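Local coordinates for hypothetical protein Atu0636 (Agrobacterium tumefaciens, PDB 2OZV) that is of uncharacterised function but is predicted to be an O-methyltransferase, probably transferring methyl groups to an unidentified substrate, at residues V237-N241 and N242-A246. Sequence-based numbering, arbitrary orientation.
Sequences VDDLN and NGRAA
Leu240 and Ala245 meet where the chain turns back on the last turn of helix 235-241. CD2 of Leu240 lies 4.1 Å from CB of Ala245 and 3.5 Å from its O. With CD1 anti to CA (chi2 -177°), CD2 branches off to the side, toward the returning backbone. CB of Asp239 also packs on the Ala245 methyl, 4.0 Å from its CB, completing the tight part.

The backbone closes as a Schellman motif at Gly243, whose phi is positive. Arg244 N bonds to Asp239 O at 2.9 Å, and Gly243 N reaches Leu240 O at 3.1 Å from above the carbonyl plane. Asn242 N continues the helical pattern to Asp238 O. A water donates to both Leu240 O and Ala245 O, bridging helix end and loop.

The polar side is looser. Asp239 OD1 touches only the aliphatic part of Arg244, 3.9 Å from CD, while NE stays 5.1 Å away. The exposed amide of Asn242 sits over Asp238 O, with its plane 73° from the Asp238 carboxylate.

Leu240 reaches Ser30 and Asn241 reaches Met26, so the helix end rests on helix 24-30. Ala246 meets Ala33 in the loop leading from that helix to strand 38-42.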
loop_
_atom_site.group_PDB
_atom_site.type_symbol
_atom_site.label_atom_id
_atom_site.label_comp_id
_atom_site.label_asym_id
_atom_site.label_seq_id
_atom_site.Cartn_x
_atom_site.Cartn_y
_atom_site.Cartn_z
ATOM N N VAL B 237 18.156 -3.794 9.242
ATOM C CA VAL B 237 18.452 -2.766 8.242
ATOM C C VAL B 237 19.949 -2.461 8.191
ATOM O O VAL B 237 20.519 -2.231 7.111
ATOM C CB VAL B 237 17.621 -1.489 8.491
ATOM C CG1 VAL B 237 18.035 -0.352 7.554
ATOM C CG2 VAL B 237 16.128 -1.813 8.336
ATOM N N ASP B 238 20.594 -2.489 9.345
ATOM C CA ASP B 238 22.031 -2.283 9.358
ATOM C C ASP B 238 22.774 -3.365 8.566
ATOM O O ASP B 238 23.694 -3.040 7.811
ATOM C CB ASP B 238 22.576 -2.164 10.778
ATOM C CG ASP B 238 23.971 -1.586 10.803
ATOM O OD1 ASP B 238 24.184 -0.473 10.254
ATOM O OD2 ASP B 238 24.859 -2.269 11.337
ATOM N N ASP B 239 22.378 -4.631 8.739
ATOM C CA ASP B 239 22.882 -5.738 7.910
ATOM C C ASP B 239 22.643 -5.520 6.407
ATOM O O ASP B 239 23.535 -5.791 5.589
ATOM C CB ASP B 239 22.262 -7.071 8.335
ATOM C CG ASP B 239 22.840 -7.604 9.625
ATOM O OD1 ASP B 239 23.980 -7.225 9.967
ATOM O OD2 ASP B 239 22.149 -8.407 10.295
ATOM N N LEU B 240 21.449 -5.053 6.040
ATOM C CA LEU B 240 21.150 -4.755 4.641
ATOM C C LEU B 240 22.111 -3.675 4.130
ATOM O O LEU B 240 22.713 -3.821 3.055
ATOM C CB LEU B 240 19.693 -4.330 4.457
ATOM C CG LEU B 240 18.626 -5.369 4.805
ATOM C CD1 LEU B 240 17.272 -4.773 4.475
ATOM C CD2 LEU B 240 18.832 -6.737 4.111
ATOM N N ASN B 241 22.287 -2.625 4.930
ATOM C CA ASN B 241 23.182 -1.522 4.581
ATOM C C ASN B 241 24.648 -1.913 4.370
ATOM O O ASN B 241 25.304 -1.389 3.464
ATOM C CB ASN B 241 23.068 -0.397 5.611
ATOM C CG ASN B 241 23.616 0.917 5.095
ATOM O OD1 ASN B 241 23.178 1.427 4.057
ATOM N ND2 ASN B 241 24.579 1.474 5.819
ATOM N N ASN B 242 25.142 -2.835 5.193
ATOM C CA ASN B 242 26.514 -3.321 5.107
ATOM C C ASN B 242 26.732 -4.329 3.976
ATOM O O ASN B 242 27.855 -4.780 3.767
ATOM C CB ASN B 242 26.957 -3.969 6.436
ATOM C CG ASN B 242 27.039 -2.970 7.603
ATOM O OD1 ASN B 242 27.320 -3.360 8.745
ATOM N ND2 ASN B 242 26.776 -1.686 7.324
ATOM N N GLY B 243 25.670 -4.704 3.259
ATOM C CA GLY B 243 25.788 -5.781 2.270
ATOM C C GLY B 243 25.958 -7.134 2.942
ATOM O O GLY B 243 26.384 -8.098 2.312
ATOM N N ARG B 244 25.609 -7.199 4.227
ATOM C CA ARG B 244 25.745 -8.404 5.049
ATOM C C ARG B 244 24.575 -9.388 4.920
ATOM O O ARG B 244 24.621 -10.498 5.476
ATOM C CB ARG B 244 25.920 -8.017 6.524
ATOM C CG ARG B 244 27.339 -7.576 6.888
ATOM C CD ARG B 244 27.552 -7.662 8.399
ATOM N NE ARG B 244 28.941 -7.535 8.876
ATOM C CZ ARG B 244 30.065 -7.620 8.149
ATOM N NH1 ARG B 244 30.033 -7.830 6.832
ATOM N NH2 ARG B 244 31.248 -7.484 8.758
ATOM N N ALA B 245 23.525 -8.977 4.201
ATOM C CA ALA B 245 22.311 -9.770 4.090
ATOM C C ALA B 245 21.466 -9.349 2.898
ATOM O O ALA B 245 21.542 -8.214 2.423
ATOM C CB ALA B 245 21.467 -9.663 5.390
ATOM N N ALA B 246 20.651 -10.288 2.427
ATOM C CA ALA B 246 19.579 -9.999 1.486
ATOM C C ALA B 246 18.246 -9.913 2.229
ATOM O O ALA B 246 18.099 -10.418 3.335
ATOM C CB ALA B 246 19.509 -11.075 0.432
HETATM O O HOH W 1 22.610 -5.939 1.530
#